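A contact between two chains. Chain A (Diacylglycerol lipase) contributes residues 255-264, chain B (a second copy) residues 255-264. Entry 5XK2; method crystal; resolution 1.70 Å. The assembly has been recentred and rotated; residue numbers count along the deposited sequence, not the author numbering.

Chain A (255-264) TSGGLPDLLA
Chain B (255-264) TSGGLPDLLA

How does chain A approach its partner? The two copies meet about an approximate twofold axis through a single bridge, Asp A261 to Asp B261, bonded reciprocally like an antiparallel pair although the chains cross steeply. Asp A261 CA lies 5.1 Å from Asp B261 CA, and Leu A262 CA 4.6 Å from Leu B262 CA. Before the bridge, Ser A256 (phi/psi 53/36, chi1 m), Gly A257 (63/18) and Gly A258 (93/-9) form a tight turn, in which Gly A258 N donates to Thr A255 O at 2.8 Å. Positive phi favours glycine at Gly A257; at Gly A258 a CB would jam against Gly A257 O.

Where does the twofold likeness break down? Leu A259 (-88/152) is m,t, whereas Leu B259 has chi1 at -115°, between wells, and chi2 p. Their contacts still correspond: Leu A259 CD1 lies 3.7 Å from Ser B256 O, and Leu B259 CD2 3.6 Å from Ser A256 O.

What bonds the backbones? Pro A260 (-79/95, C-gamma endo) has no amide hydrogen to give, but its O accepts from Leu B262 N at 2.7 Å, nearly straight at 177°. In return, Leu A262 N donates to Pro B260 O at 2.8 Å and 173°. This reciprocal pair flanks Asp A261 (-74/118).

How do the side chains close the joint? Asp A261 points its CB away, yet with chi1 t and chi2 -6° its OD1 reaches 3.5 Å from Pro B260 CG while accepting from Leu A263 N at 2.8 Å. Leu A262 (-57/-38; t,p) begins a 3-10 segment, its CA-to-CB bond toward chain B: its CB packs 4.2 Å from Pro B260 CB and its CD1 3.9 Å from Leu B262 CD1, apolar contacts that keep carbon surfaces from water. The CA-to-CB bond of Leu A263 (-77/-8; t,p) points sideways.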

ATOM      1  N   THR A 255     -17.876   9.275  -4.083  1.00 11.89           N
ATOM      2  CA  THR A 255     -17.615   8.086  -4.906  1.00 10.51           C
ATOM      3  C   THR A 255     -17.528   6.819  -4.050  1.00 12.12           C
ATOM      4  O   THR A 255     -17.291   6.890  -2.850  1.00 14.48           O
ATOM      5  CB  THR A 255     -16.312   8.235  -5.719  1.00 11.65           C
ATOM      6  OG1 THR A 255     -15.227   8.414  -4.811  1.00 11.32           O
ATOM      7  CG2 THR A 255     -16.394   9.456  -6.648  1.00 13.08           C
ATOM      8  N   SER A 256     -17.711   5.659  -4.680  1.00 14.93           N
ATOM      9  CA  SER A 256     -17.643   4.358  -3.996  1.00 15.13           C
ATOM     10  C   SER A 256     -18.553   4.276  -2.775  1.00 17.75           C
ATOM     11  O   SER A 256     -18.204   3.661  -1.767  1.00 16.54           O
ATOM     12  CB  SER A 256     -16.204   4.031  -3.563  1.00 16.74           C
ATOM     13  OG  SER A 256     -15.275   4.245  -4.604  1.00 18.87           O
ATOM     14  N   GLY A 257     -19.712   4.912  -2.865  1.00 17.46           N
ATOM     15  CA  GLY A 257     -20.649   4.923  -1.753  1.00 18.81           C
ATOM     16  C   GLY A 257     -20.084   5.623  -0.530  1.00 21.80           C
ATOM     17  O   GLY A 257     -20.583   5.444   0.578  1.00 22.37           O
ATOM     18  N   GLY A 258     -19.041   6.422  -0.735  1.00 14.63           N
ATOM     19  CA  GLY A 258     -18.408   7.157   0.344  1.00 15.71           C
ATOM     20  C   GLY A 258     -17.227   6.450   0.987  1.00 19.78           C
ATOM     21  O   GLY A 258     -16.504   7.048   1.787  1.00 21.35           O
ATOM     22  N   LEU A 259     -17.021   5.186   0.644  1.00 18.37           N
ATOM     23  CA  LEU A 259     -15.894   4.424   1.186  1.00 16.85           C
ATOM     24  C   LEU A 259     -14.611   4.592   0.347  1.00 16.41           C
ATOM     25  O   LEU A 259     -14.686   4.841  -0.851  1.00 15.90           O
ATOM     26  CB  LEU A 259     -16.254   2.933   1.258  1.00 25.99           C
ATOM     27  CG  LEU A 259     -17.246   2.453   2.320  1.00 32.49           C
ATOM     28  CD1 LEU A 259     -17.259   0.932   2.350  1.00 32.33           C
ATOM     29  CD2 LEU A 259     -16.903   3.003   3.691  1.00 37.60           C
ATOM     30  N   PRO A 260     -13.432   4.458   0.978  1.00 13.51           N
ATOM     31  CA  PRO A 260     -12.146   4.406   0.266  1.00 13.91           C
ATOM     32  C   PRO A 260     -11.889   3.025  -0.333  1.00 16.44           C
ATOM     33  O   PRO A 260     -11.492   2.120   0.389  1.00 19.85           O
ATOM     34  CB  PRO A 260     -11.107   4.771   1.335  1.00 18.02           C
ATOM     35  CG  PRO A 260     -11.770   4.504   2.645  1.00 23.11           C
ATOM     36  CD  PRO A 260     -13.263   4.519   2.444  1.00 19.77           C
ATOM     37  N   ASP A 261     -12.226   2.844  -1.602  1.00 13.81           N
ATOM     38  CA  ASP A 261     -12.059   1.558  -2.284  1.00 12.88           C
ATOM     39  C   ASP A 261     -10.589   1.276  -2.617  1.00 14.24           C
ATOM     40  O   ASP A 261      -9.955   2.026  -3.364  1.00 15.00           O
ATOM     41  CB  ASP A 261     -12.915   1.593  -3.562  1.00 14.10           C
ATOM     42  CG  ASP A 261     -12.894   0.289  -4.360  1.00 22.69           C
ATOM     43  OD1 ASP A 261     -12.151  -0.663  -4.033  1.00 18.53           O
ATOM     44  OD2 ASP A 261     -13.639   0.245  -5.366  1.00 27.44           O
ATOM     45  N   LEU A 262     -10.046   0.197  -2.058  1.00 12.93           N
ATOM     46  CA  LEU A 262      -8.666  -0.186  -2.325  1.00 11.81           C
ATOM     47  C   LEU A 262      -8.412  -0.379  -3.823  1.00 12.53           C
ATOM     48  O   LEU A 262      -7.345  -0.006  -4.334  1.00 14.94           O
ATOM     49  CB  LEU A 262      -8.323  -1.472  -1.559  1.00 14.50           C
ATOM     50  CG  LEU A 262      -6.976  -2.128  -1.877  1.00 14.51           C
ATOM     51  CD1 LEU A 262      -5.833  -1.185  -1.540  1.00 15.95           C
ATOM     52  CD2 LEU A 262      -6.849  -3.389  -1.052  1.00 15.56           C
ATOM     53  N   LEU A 263      -9.387  -0.933  -4.532  1.00 13.26           N
ATOM     54  CA  LEU A 263      -9.178  -1.215  -5.951  1.00 15.71           C
ATOM     55  C   LEU A 263      -9.276   0.047  -6.800  1.00 16.96           C
ATOM     56  O   LEU A 263      -8.934   0.030  -7.978  1.00 15.95           O
ATOM     57  CB  LEU A 263     -10.170  -2.270  -6.457  1.00 16.93           C
ATOM     58  CG  LEU A 263      -9.780  -2.894  -7.802  1.00 25.00           C
ATOM     59  CD1 LEU A 263      -8.389  -3.525  -7.774  1.00 24.42           C
ATOM     60  CD2 LEU A 263     -10.826  -3.912  -8.220  1.00 29.09           C
ATOM     61  N   ALA A 264      -9.698   1.155  -6.191  1.00 16.09           N
ATOM     62  CA  ALA A 264      -9.716   2.437  -6.908  1.00 15.33           C
ATOM     63  C   ALA A 264      -8.348   3.122  -6.853  1.00 17.17           C
ATOM     64  O   ALA A 264      -8.194   4.257  -7.304  1.00 13.14           O
ATOM     65  CB  ALA A 264     -10.788   3.346  -6.350  1.00 12.81           C
TER
ATOM     66  N   THR B 255     -18.596  -8.058   4.051  1.00 14.35           N
ATOM     67  CA  THR B 255     -18.262  -6.883   4.866  1.00 14.51           C
ATOM     68  C   THR B 255     -18.074  -5.634   3.994  1.00 15.80           C
ATOM     69  O   THR B 255     -17.852  -5.733   2.794  1.00 16.86           O
ATOM     70  CB  THR B 255     -16.994  -7.115   5.720  1.00 16.17           C
ATOM     71  OG1 THR B 255     -15.874  -7.385   4.877  1.00 16.93           O
ATOM     72  CG2 THR B 255     -17.190  -8.288   6.682  1.00 16.63           C
ATOM     73  N   SER B 256     -18.184  -4.460   4.616  1.00 15.47           N
ATOM     74  CA  SER B 256     -18.022  -3.180   3.918  1.00 18.58           C
ATOM     75  C   SER B 256     -18.897  -3.072   2.666  1.00 19.94           C
ATOM     76  O   SER B 256     -18.467  -2.508   1.656  1.00 19.12           O
ATOM     77  CB  SER B 256     -16.555  -2.958   3.523  1.00 19.42           C
ATOM     78  OG  SER B 256     -15.686  -3.362   4.561  1.00 19.73           O
ATOM     79  N   GLY B 257     -20.094  -3.651   2.722  1.00 22.54           N
ATOM     80  CA  GLY B 257     -21.012  -3.622   1.591  1.00 24.35           C
ATOM     81  C   GLY B 257     -20.491  -4.368   0.374  1.00 23.08           C
ATOM     82  O   GLY B 257     -20.965  -4.166  -0.746  1.00 22.71           O
ATOM     83  N   GLY B 258     -19.509  -5.239   0.593  1.00 17.96           N
ATOM     84  CA  GLY B 258     -18.904  -5.996  -0.481  1.00 14.81           C
ATOM     85  C   GLY B 258     -17.643  -5.360  -1.049  1.00 17.99           C
ATOM     86  O   GLY B 258     -16.907  -5.992  -1.802  1.00 19.47           O
ATOM     87  N   LEU B 259     -17.385  -4.108  -0.682  1.00 18.13           N
ATOM     88  CA  LEU B 259     -16.232  -3.370  -1.198  1.00 16.83           C
ATOM     89  C   LEU B 259     -14.965  -3.678  -0.401  1.00 18.15           C
ATOM     90  O   LEU B 259     -15.039  -3.933   0.800  1.00 19.07           O
ATOM     91  CB  LEU B 259     -16.504  -1.867  -1.144  1.00 26.70           C
ATOM     92  CG  LEU B 259     -16.589  -1.142  -2.486  1.00 40.66           C
ATOM     93  CD1 LEU B 259     -17.624  -1.809  -3.377  1.00 46.27           C
ATOM     94  CD2 LEU B 259     -16.932   0.320  -2.263  1.00 38.68           C
ATOM     95  N   PRO B 260     -13.798  -3.646  -1.059  1.00 16.83           N
ATOM     96  CA  PRO B 260     -12.505  -3.718  -0.366  1.00 14.50           C
ATOM     97  C   PRO B 260     -12.123  -2.351   0.222  1.00 15.97           C
ATOM     98  O   PRO B 260     -11.621  -1.485  -0.500  1.00 15.91           O
ATOM     99  CB  PRO B 260     -11.531  -4.177  -1.457  1.00 17.79           C
ATOM    100  CG  PRO B 260     -12.192  -3.906  -2.739  1.00 21.42           C
ATOM    101  CD  PRO B 260     -13.617  -3.490  -2.512  1.00 19.67           C
ATOM    102  N   ASP B 261     -12.482  -2.122   1.479  1.00 15.14           N
ATOM    103  CA  ASP B 261     -12.223  -0.849   2.158  1.00 14.88           C
ATOM    104  C   ASP B 261     -10.735  -0.691   2.506  1.00 14.63           C
ATOM    105  O   ASP B 261     -10.170  -1.501   3.261  1.00 16.31           O
ATOM    106  CB  ASP B 261     -13.090  -0.789   3.426  1.00 19.37           C
ATOM    107  CG  ASP B 261     -13.113   0.583   4.084  1.00 28.72           C
ATOM    108  OD1 ASP B 261     -12.168   1.381   3.918  1.00 19.61           O
ATOM    109  OD2 ASP B 261     -14.094   0.856   4.814  1.00 34.04           O
ATOM    110  N   LEU B 262     -10.102   0.354   1.968  1.00 13.23           N
ATOM    111  CA  LEU B 262      -8.681   0.611   2.231  1.00 13.76           C
ATOM    112  C   LEU B 262      -8.410   0.788   3.709  1.00 16.03           C
ATOM    113  O   LEU B 262      -7.363   0.369   4.217  1.00 16.66           O
ATOM    114  CB  LEU B 262      -8.203   1.857   1.464  1.00 15.25           C
ATOM    115  CG  LEU B 262      -6.808   2.404   1.787  1.00 15.58           C
ATOM    116  CD1 LEU B 262      -5.751   1.381   1.441  1.00 17.95           C
ATOM    117  CD2 LEU B 262      -6.573   3.672   0.992  1.00 15.63           C
ATOM    118  N   LEU B 263      -9.352   1.402   4.414  1.00 13.87           N
ATOM    119  CA  LEU B 263      -9.122   1.679   5.826  1.00 13.61           C
ATOM    120  C   LEU B 263      -9.330   0.434   6.687  1.00 16.33           C
ATOM    121  O   LEU B 263      -9.020   0.424   7.883  1.00 16.45           O
ATOM    122  CB  LEU B 263     -10.026   2.822   6.290  1.00 15.93           C
ATOM    123  CG  LEU B 263      -9.719   3.353   7.692  1.00 20.51           C
ATOM    124  CD1 LEU B 263      -8.293   3.871   7.830  1.00 23.03           C
ATOM    125  CD2 LEU B 263     -10.723   4.429   8.045  1.00 29.24           C
ATOM    126  N   ALA B 264      -9.799  -0.642   6.069  1.00 14.50           N
ATOM    127  CA  ALA B 264      -9.945  -1.901   6.794  1.00 14.30           C
ATOM    128  C   ALA B 264      -8.651  -2.694   6.762  1.00 15.81           C
ATOM    129  O   ALA B 264      -8.608  -3.837   7.215  1.00 14.65           O
ATOM    130  CB  ALA B 264     -11.091  -2.720   6.210  1.00 15.23           C
TER